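Local atomic coordinates of reducing end xylose-releasing exo-oligoxylanase (Bacillus halodurans, PDB entry 1WU4), a protein that hydrolyses xylooligosaccharides of three or more units, releasing xylose from the reducing end with inversion of anomeric configuration. Residues Q29-D34 and F367-L372; A325-G330 and K341-L346; T350-G355 and C363-A368. The protein carries 1 engineered substitution. One frame throughout, in Å; residues are numbered along the deposited sequence.

The three contacts form one cluster on the same side of the chain's centre, their centres 13 Å (contacts 1 and 2), 10 Å (1 and 3) and 12 Å (2 and 3) apart. Contacts 1 and 3 share helix 358-372, including Phe-367 and Ala-368, and Arg-31 NH2 lies 2.8 Å from Tyr-365 OH, a probable hydrogen bond. Contact 2 joins helices 320-329 and 340-348 and touches both others, with Ala-368 CB 3.5 Å from Ala-325 O. Along the chain, contact 2 precedes contact 3 and nests inside the loop closed by contact 1. Contact 1 joins helix 25-40, near the N-terminus, to the last helix of this (alpha/alpha)6 barrel protein, away from the probable catalytic residues Glu-70 and Asp-263.

Contact 1 of 3, residues Q29-D34 and F367-L372; sequences QERVKD and FAMLAL. With NI (nickel (II) ion), chain B.
Arg-31, which lies against the methyl end of Met-369, has its NH2 gripped by two hydrogen bonds, to Trp-348 O and Tyr-365 OH; a cation-pi contact with Trp-348 adds to the hold. The aliphatic part of the same chain packs on the methionine. Met-369 CE meets Arg-31 CG at 3.4 Å and lies 3.5 Å from Arg-31 NE, approaching the guanidinium obliquely, and the two side chains cross at about a right angle. The methionine gets there by starting anti to its own N (chi1 -157°) and then bending at both chi2 and chi3, which swings CE towards helix 25-40. Its CG, nearer the backbone, packs on Val-32 CG2 at 3.8 Å. The other valine branch, CG1, meets Leu-370 CD2 at 4.1 Å, so one side chain serves two residues of the opposing helix. No hydrogen bond links the two segments, and the 203 Å² they bury comes from these van der Waals contacts. Near the N-terminal end of 29-34, and apart from the packing with 367-372, Glu-30 OE1 binds nickel at 1.9 Å, together with Glu-27.

The segment axes approach to 9.8 Å and run roughly antiparallel (151° between their directions). Helix 17-20, through Phe-18, and helix 340-348, through Phe-347, also touch Met-369, while Val-32 reaches Ser-373 just beyond helix 358-372.

Contact 2 of 3, residues A325-G330 and K341-L346; sequences ATNAMG and KANVDL
Asn-343 and Ala-328 meet almost backbone to backbone, their CA atoms 4.8 Å apart. Followed outward, Asn-343 begins with CB, which faces Ala-328 CA at 4.1 Å. Beyond it the amide is turned steeply out of the plane of the chain (chi2 -91°), sending its two ends different ways. OD1 comes up against Asn-327 CB at 3.4 Å, a packing contact without a hydrogen bond, whereas ND2 bonds to Tyr-339 O, just before its own helix. That bond is consistent with the amide's rotation, which turns OD1 toward helix 320-329. The backbone of Asn-343 takes part too: its O packs against Ala-328 CB at 3.6 Å. Val-344 adds a looser touch, CG2 to Ala-328 O at 4.2 Å.

With so small a residue as Ala-328 at the crossing, the segment axes come within 8.2 Å at an angle of 139°, and 153 Å² is buried with no hydrogen bond across. Leu-372 of helix 358-372 also touches Ala-328, and Gln-292 bonds Asn-327 O while packing on Asn-343. Two helices that follow each other in the chain, packed roughly antiparallel across a small alanine, are the kind of pairing found in (alpha/alpha)6 barrels such as this family 8 glycoside hydrolase.

Contact 3 of 3, residues T350-G355 and C363-A368; sequences TPVRTG and CLYLFA
This is a contact of a loop with a helix: the connection between helices 340-348 and 358-372 folds back on Tyr-365 of the second helix, which supplies all the helix-side contact. The evidence is one polar bond and one face. Tyr-365 OH donates a hydrogen bond to Thr-350 O at 2.6 Å, lying in the carbonyl plane with a C=O...O angle of 155°; the acceptor sits at the ring's edge. Over one face stands Val-352 CG1, 3.5 Å from the centroid and 14° off the ring normal, a well-centred CH-pi contact. Its position follows from a chi1 of -63°, which sets CG1 anti to the carbonyl carbon of the valine. Pro-351, between these residues in the chain, brings its C obliquely to Tyr-365 CE1 at 3.7 Å.

Phe-347 meets the same ring edge-to-face, and the hydroxyl is shared with Arg-31 of helix 25-40. A phenylalanine in place of Tyr-365 would probably leave Thr-350 O without this donor and Arg-31 NH2 without one of its two acceptors. The loop leading into helix 358-372 is thus held against that helix by a tyrosine hydroxyl and a CH-pi contact, a local loop-on-helix packing within the (alpha/alpha)6 barrel fold.

Contact 1 of 3, residues Q29-D34 and F367-L372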
loop_
_atom_site.group_PDB
_atom_site.type_symbol
_atom_site.label_atom_id
_atom_site.label_comp_id
_atom_site.label_asym_id
_atom_site.label_seq_id
_atom_site.Cartn_x
_atom_site.Cartn_y
_atom_site.Cartn_z
ATOM N N GLN A 29 -8.430 -20.836 -3.681
ATOM C CA GLN A 29 -7.954 -20.590 -5.041
ATOM C C GLN A 29 -9.045 -19.915 -5.863
ATOM O O GLN A 29 -8.795 -18.947 -6.579
ATOM C CB GLN A 29 -7.546 -21.906 -5.722
ATOM C CG GLN A 29 -7.416 -21.797 -7.245
ATOM C CD GLN A 29 -6.942 -23.082 -7.914
ATOM O OE1 GLN A 29 -7.213 -24.188 -7.440
ATOM N NE2 GLN A 29 -6.248 -22.938 -9.038
ATOM N N GLU A 30 -10.260 -20.436 -5.754
ATOM C CA GLU A 30 -11.397 -19.900 -6.487
ATOM C C GLU A 30 -11.714 -18.458 -6.091
ATOM O O GLU A 30 -11.969 -17.610 -6.945
ATOM C CB GLU A 30 -12.619 -20.791 -6.246
ATOM C CG GLU A 30 -13.915 -20.281 -6.842
ATOM C CD GLU A 30 -15.071 -21.233 -6.601
ATOM O OE1 GLU A 30 -15.073 -21.908 -5.548
ATOM O OE2 GLU A 30 -15.978 -21.294 -7.455
ATOM N N ARG A 31 -11.690 -18.187 -4.791
ATOM C CA ARG A 31 -12.000 -16.862 -4.278
ATOM C C ARG A 31 -10.969 -15.817 -4.701
ATOM O O ARG A 31 -11.327 -14.694 -5.057
ATOM C CB ARG A 31 -12.113 -16.925 -2.752
ATOM C CG ARG A 31 -12.598 -15.650 -2.095
ATOM C CD ARG A 31 -13.968 -15.207 -2.602
ATOM N NE ARG A 31 -14.417 -14.046 -1.845
ATOM C CZ ARG A 31 -14.943 -14.107 -0.626
ATOM N NH1 ARG A 31 -15.111 -15.280 -0.025
ATOM N NH2 ARG A 31 -15.253 -12.989 0.014
ATOM N N VAL A 32 -9.693 -16.185 -4.662
ATOM C CA VAL A 32 -8.637 -15.261 -5.062
ATOM C C VAL A 32 -8.792 -14.926 -6.546
ATOM O O VAL A 32 -8.750 -13.758 -6.935
ATOM C CB VAL A 32 -7.236 -15.865 -4.822
ATOM C CG1 VAL A 32 -6.164 -14.941 -5.386
ATOM C CG2 VAL A 32 -7.009 -16.072 -3.329
ATOM N N LYS A 33 -8.978 -15.951 -7.372
ATOM C CA LYS A 33 -9.139 -15.738 -8.805
ATOM C C LYS A 33 -10.374 -14.893 -9.099
ATOM O O LYS A 33 -10.323 -13.974 -9.918
ATOM C CB LYS A 33 -9.242 -17.079 -9.539
ATOM C CG LYS A 33 -9.422 -16.942 -11.048
ATOM C CD LYS A 33 -9.360 -18.296 -11.739
ATOM C CE LYS A 33 -9.593 -18.166 -13.239
ATOM N NZ LYS A 33 -10.962 -17.665 -13.546
ATOM N N ASP A 34 -11.484 -15.199 -8.432
ATOM C CA ASP A 34 -12.714 -14.448 -8.650
ATOM C C ASP A 34 -12.543 -12.976 -8.286
ATOM O O ASP A 34 -13.047 -12.096 -8.984
ATOM C CB ASP A 34 -13.870 -15.057 -7.849
ATOM C CG ASP A 34 -14.308 -16.409 -8.388
ATOM O OD1 ASP A 34 -13.789 -16.832 -9.444
ATOM O OD2 ASP A 34 -15.177 -17.049 -7.758
ATOM N N PHE A 367 -5.543 -6.891 -2.075
ATOM C CA PHE A 367 -4.277 -7.060 -1.369
ATOM C C PHE A 367 -4.451 -8.042 -0.208
ATOM O O PHE A 367 -3.610 -8.914 0.007
ATOM C CB PHE A 367 -3.749 -5.724 -0.835
ATOM C CG PHE A 367 -3.063 -4.876 -1.874
ATOM C CD1 PHE A 367 -2.179 -5.439 -2.791
ATOM C CD2 PHE A 367 -3.271 -3.503 -1.904
ATOM C CE1 PHE A 367 -1.509 -4.644 -3.723
ATOM C CE2 PHE A 367 -2.607 -2.699 -2.830
ATOM C CZ PHE A 367 -1.724 -3.272 -3.739
ATOM N N ALA A 368 -5.550 -7.905 0.528
ATOM C CA ALA A 368 -5.820 -8.794 1.654
ATOM C C ALA A 368 -6.066 -10.228 1.183
ATOM O O ALA A 368 -5.655 -11.184 1.844
ATOM C CB ALA A 368 -7.014 -8.284 2.441
ATOM N N MET A 369 -6.729 -10.381 0.039
ATOM C CA MET A 369 -6.998 -11.711 -0.496
ATOM C C MET A 369 -5.677 -12.374 -0.876
ATOM O O MET A 369 -5.481 -13.568 -0.646
ATOM C CB MET A 369 -7.903 -11.623 -1.728
ATOM C CG MET A 369 -8.678 -12.900 -2.010
ATOM S SD MET A 369 -9.840 -13.309 -0.675
ATOM C CE MET A 369 -11.336 -12.583 -1.290
ATOM N N LEU A 370 -4.767 -11.600 -1.457
ATOM C CA LEU A 370 -3.471 -12.137 -1.843
ATOM C C LEU A 370 -2.642 -12.487 -0.607
ATOM O O LEU A 370 -2.100 -13.585 -0.509
ATOM C CB LEU A 370 -2.703 -11.129 -2.704
ATOM C CG LEU A 370 -3.259 -10.852 -4.105
ATOM C CD1 LEU A 370 -2.478 -9.718 -4.748
ATOM C CD2 LEU A 370 -3.173 -12.114 -4.957
ATOM N N ALA A 371 -2.553 -11.559 0.341
ATOM C CA ALA A 371 -1.759 -11.793 1.543
ATOM C C ALA A 371 -2.271 -12.932 2.422
ATOM O O ALA A 371 -1.491 -13.772 2.879
ATOM C CB ALA A 371 -1.659 -10.504 2.361
ATOM N N LEU A 372 -3.577 -12.969 2.660
ATOM C CA LEU A 372 -4.138 -14.010 3.511
ATOM C C LEU A 372 -4.108 -15.405 2.898
ATOM O O LEU A 372 -4.251 -16.396 3.609
ATOM C CB LEU A 372 -5.565 -13.640 3.917
ATOM C CG LEU A 372 -5.651 -12.454 4.884
ATOM C CD1 LEU A 372 -7.082 -11.957 4.964
ATOM C CD2 LEU A 372 -5.144 -12.866 6.264
HETATM NI NI NI B . -16.260 -23.323 -5.029
#

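Contact 2 of 3, residues A325-G330 and K341-L346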
loop_
_atom_site.group_PDB
_atom_site.type_symbol
_atom_site.label_atom_id
_atom_site.label_comp_id
_atom_site.label_asym_id
_atom_site.label_seq_id
_atom_site.Cartn_x
_atom_site.Cartn_y
_atom_site.Cartn_z
ATOM N N ALA A 325 -11.192 -5.444 5.258
ATOM C CA ALA A 325 -10.086 -6.108 4.580
ATOM C C ALA A 325 -8.746 -5.873 5.267
ATOM O O ALA A 325 -7.966 -6.809 5.447
ATOM C CB ALA A 325 -10.010 -5.645 3.128
ATOM N N THR A 326 -8.475 -4.630 5.652
ATOM C CA THR A 326 -7.201 -4.333 6.295
ATOM C C THR A 326 -7.093 -4.953 7.681
ATOM O O THR A 326 -6.030 -5.447 8.052
ATOM C CB THR A 326 -6.936 -2.813 6.385
ATOM O OG1 THR A 326 -7.972 -2.179 7.144
ATOM C CG2 THR A 326 -6.871 -2.201 4.986
ATOM N N ASN A 327 -8.186 -4.942 8.443
ATOM C CA ASN A 327 -8.149 -5.539 9.774
ATOM C C ASN A 327 -7.898 -7.040 9.659
ATOM O O ASN A 327 -7.202 -7.627 10.488
ATOM C CB ASN A 327 -9.457 -5.286 10.528
ATOM C CG ASN A 327 -9.545 -3.877 11.081
ATOM O OD1 ASN A 327 -8.545 -3.156 11.143
ATOM N ND2 ASN A 327 -10.741 -3.482 11.504
ATOM N N ALA A 328 -8.467 -7.661 8.629
ATOM C CA ALA A 328 -8.275 -9.090 8.415
ATOM C C ALA A 328 -6.827 -9.369 8.006
ATOM O O ALA A 328 -6.210 -10.313 8.493
ATOM C CB ALA A 328 -9.236 -9.596 7.343
ATOM N N MET A 329 -6.289 -8.548 7.107
ATOM C CA MET A 329 -4.909 -8.717 6.662
ATOM C C MET A 329 -3.971 -8.561 7.861
ATOM O O MET A 329 -2.912 -9.189 7.925
ATOM C CB MET A 329 -4.573 -7.686 5.575
ATOM C CG MET A 329 -3.178 -7.823 4.974
ATOM S SD MET A 329 -3.126 -7.034 3.358
ATOM C CE MET A 329 -1.360 -6.741 3.181
ATOM N N GLY A 330 -4.377 -7.723 8.810
ATOM C CA GLY A 330 -3.578 -7.512 10.002
ATOM C C GLY A 330 -3.373 -8.785 10.801
ATOM O O GLY A 330 -2.399 -8.902 11.542
ATOM N N LYS A 341 -9.183 -14.980 13.938
ATOM C CA LYS A 341 -10.090 -15.845 13.189
ATOM C C LYS A 341 -11.375 -15.109 12.818
ATOM O O LYS A 341 -11.842 -15.182 11.678
ATOM C CB LYS A 341 -10.424 -17.077 14.035
ATOM C CG LYS A 341 -11.414 -18.059 13.422
ATOM C CD LYS A 341 -10.793 -18.875 12.305
ATOM C CE LYS A 341 -11.630 -20.114 12.008
ATOM N NZ LYS A 341 -13.037 -19.778 11.659
ATOM N N ALA A 342 -11.947 -14.395 13.782
ATOM C CA ALA A 342 -13.180 -13.660 13.542
ATOM C C ALA A 342 -13.012 -12.640 12.424
ATOM O O ALA A 342 -13.895 -12.481 11.585
ATOM C CB ALA A 342 -13.643 -12.967 14.821
ATOM N N ASN A 343 -11.876 -11.951 12.403
ATOM C CA ASN A 343 -11.640 -10.955 11.367
ATOM C C ASN A 343 -11.498 -11.584 9.991
ATOM O O ASN A 343 -12.042 -11.071 9.012
ATOM C CB ASN A 343 -10.407 -10.122 11.712
ATOM C CG ASN A 343 -10.743 -8.943 12.592
ATOM O OD1 ASN A 343 -11.028 -7.851 12.101
ATOM N ND2 ASN A 343 -10.736 -9.160 13.905
ATOM N N VAL A 344 -10.773 -12.694 9.909
ATOM C CA VAL A 344 -10.605 -13.373 8.631
ATOM C C VAL A 344 -11.967 -13.888 8.158
ATOM O O VAL A 344 -12.288 -13.800 6.972
ATOM C CB VAL A 344 -9.587 -14.536 8.746
ATOM C CG1 VAL A 344 -9.587 -15.376 7.471
ATOM C CG2 VAL A 344 -8.193 -13.969 8.991
ATOM N N ASP A 345 -12.777 -14.405 9.079
ATOM C CA ASP A 345 -14.102 -14.900 8.709
ATOM C C ASP A 345 -14.994 -13.756 8.236
ATOM O O ASP A 345 -15.743 -13.899 7.267
ATOM C CB ASP A 345 -14.789 -15.606 9.885
ATOM C CG ASP A 345 -14.175 -16.957 10.203
ATOM O OD1 ASP A 345 -13.551 -17.567 9.311
ATOM O OD2 ASP A 345 -14.336 -17.418 11.352
ATOM N N LEU A 346 -14.919 -12.617 8.920
ATOM C CA LEU A 346 -15.729 -11.465 8.544
ATOM C C LEU A 346 -15.398 -11.061 7.112
ATOM O O LEU A 346 -16.289 -10.817 6.301
ATOM C CB LEU A 346 -15.464 -10.288 9.490
ATOM C CG LEU A 346 -16.233 -8.995 9.192
ATOM C CD1 LEU A 346 -17.733 -9.259 9.259
ATOM C CD2 LEU A 346 -15.833 -7.913 10.187
#

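Contact 3 of 3, residues T350-G355 and C363-A368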
loop_
_atom_site.group_PDB
_atom_site.type_symbol
_atom_site.label_atom_id
_atom_site.label_comp_id
_atom_site.label_asym_id
_atom_site.label_seq_id
_atom_site.Cartn_x
_atom_site.Cartn_y
_atom_site.Cartn_z
ATOM N N THR A 350 -17.594 -10.991 3.426
ATOM C CA THR A 350 -17.847 -9.644 2.927
ATOM C C THR A 350 -17.550 -9.592 1.432
ATOM O O THR A 350 -16.408 -9.766 1.017
ATOM C CB THR A 350 -16.949 -8.601 3.628
ATOM O OG1 THR A 350 -17.192 -8.624 5.039
ATOM C CG2 THR A 350 -17.238 -7.203 3.095
ATOM N N PRO A 351 -18.580 -9.378 0.599
ATOM C CA PRO A 351 -18.345 -9.315 -0.848
ATOM C C PRO A 351 -17.601 -8.040 -1.248
ATOM O O PRO A 351 -17.613 -7.051 -0.514
ATOM C CB PRO A 351 -19.758 -9.343 -1.430
ATOM C CG PRO A 351 -20.547 -10.089 -0.392
ATOM C CD PRO A 351 -20.019 -9.495 0.891
ATOM N N VAL A 352 -16.949 -8.063 -2.407
ATOM C CA VAL A 352 -16.251 -6.871 -2.867
ATOM C C VAL A 352 -17.296 -5.768 -3.024
ATOM O O VAL A 352 -18.476 -6.047 -3.255
ATOM C CB VAL A 352 -15.543 -7.099 -4.222
ATOM C CG1 VAL A 352 -14.474 -8.169 -4.080
ATOM C CG2 VAL A 352 -16.553 -7.494 -5.280
ATOM N N ARG A 353 -16.870 -4.519 -2.890
ATOM C CA ARG A 353 -17.791 -3.399 -3.005
ATOM C C ARG A 353 -18.262 -3.182 -4.436
ATOM O O ARG A 353 -17.518 -3.398 -5.391
ATOM C CB ARG A 353 -17.134 -2.118 -2.485
ATOM C CG ARG A 353 -18.060 -0.905 -2.489
ATOM C CD ARG A 353 -17.397 0.322 -1.871
ATOM N NE ARG A 353 -18.312 1.460 -1.810
ATOM C CZ ARG A 353 -18.081 2.571 -1.118
ATOM N NH1 ARG A 353 -18.972 3.555 -1.122
ATOM N NH2 ARG A 353 -16.962 2.698 -0.417
ATOM N N THR A 354 -19.512 -2.755 -4.568
ATOM C CA THR A 354 -20.100 -2.475 -5.870
ATOM C C THR A 354 -20.366 -0.978 -5.928
ATOM O O THR A 354 -20.295 -0.294 -4.910
ATOM C CB THR A 354 -21.443 -3.201 -6.057
ATOM O OG1 THR A 354 -22.381 -2.730 -5.081
ATOM C CG2 THR A 354 -21.268 -4.702 -5.904
ATOM N N GLY A 355 -20.664 -0.466 -7.118
ATOM C CA GLY A 355 -20.960 0.947 -7.237
ATOM C C GLY A 355 -19.822 1.831 -7.697
ATOM O O GLY A 355 -18.698 1.373 -7.905
ATOM N N CYS A 363 -9.226 -2.293 -3.805
ATOM C CA CYS A 363 -7.776 -2.424 -3.913
ATOM C C CYS A 363 -7.303 -3.073 -2.613
ATOM O O CYS A 363 -6.531 -4.030 -2.631
ATOM C CB CYS A 363 -7.096 -1.062 -4.077
ATOM S SG CYS A 363 -7.228 -0.348 -5.727
ATOM N N LEU A 364 -7.784 -2.549 -1.489
ATOM C CA LEU A 364 -7.423 -3.088 -0.180
ATOM C C LEU A 364 -7.895 -4.536 -0.069
ATOM O O LEU A 364 -7.217 -5.381 0.515
ATOM C CB LEU A 364 -8.052 -2.233 0.931
ATOM C CG LEU A 364 -7.280 -0.988 1.395
ATOM C CD1 LEU A 364 -6.744 -0.206 0.207
ATOM C CD2 LEU A 364 -8.187 -0.122 2.250
ATOM N N TYR A 365 -9.056 -4.811 -0.653
ATOM C CA TYR A 365 -9.655 -6.137 -0.648
ATOM C C TYR A 365 -8.751 -7.141 -1.375
ATOM O O TYR A 365 -8.440 -8.205 -0.840
ATOM C CB TYR A 365 -11.024 -6.057 -1.329
ATOM C CG TYR A 365 -11.946 -7.235 -1.109
ATOM C CD1 TYR A 365 -13.142 -7.081 -0.406
ATOM C CD2 TYR A 365 -11.662 -8.483 -1.663
ATOM C CE1 TYR A 365 -14.037 -8.134 -0.269
ATOM C CE2 TYR A 365 -12.552 -9.547 -1.530
ATOM C CZ TYR A 365 -13.737 -9.361 -0.835
ATOM O OH TYR A 365 -14.637 -10.397 -0.739
ATOM N N LEU A 366 -8.320 -6.808 -2.592
ATOM C CA LEU A 366 -7.465 -7.728 -3.334
ATOM C C LEU A 366 -6.129 -7.949 -2.631
ATOM O O LEU A 366 -5.629 -9.071 -2.596
ATOM C CB LEU A 366 -7.237 -7.240 -4.773
ATOM C CG LEU A 366 -6.338 -8.138 -5.637
ATOM C CD1 LEU A 366 -6.867 -9.566 -5.649
ATOM C CD2 LEU A 366 -6.271 -7.592 -7.054
ATOM N N PHE A 367 -5.543 -6.891 -2.075
ATOM C CA PHE A 367 -4.277 -7.060 -1.369
ATOM C C PHE A 367 -4.451 -8.042 -0.208
ATOM O O PHE A 367 -3.610 -8.914 0.007
ATOM C CB PHE A 367 -3.749 -5.724 -0.835
ATOM C CG PHE A 367 -3.063 -4.876 -1.874
ATOM C CD1 PHE A 367 -2.179 -5.439 -2.791
ATOM C CD2 PHE A 367 -3.271 -3.503 -1.904
ATOM C CE1 PHE A 367 -1.509 -4.644 -3.723
ATOM C CE2 PHE A 367 -2.607 -2.699 -2.830
ATOM C CZ PHE A 367 -1.724 -3.272 -3.739
ATOM N N ALA A 368 -5.550 -7.905 0.528
ATOM C CA ALA A 368 -5.820 -8.794 1.654
ATOM C C ALA A 368 -6.066 -10.228 1.183
ATOM O O ALA A 368 -5.655 -11.184 1.844
ATOM C CB ALA A 368 -7.014 -8.284 2.441
#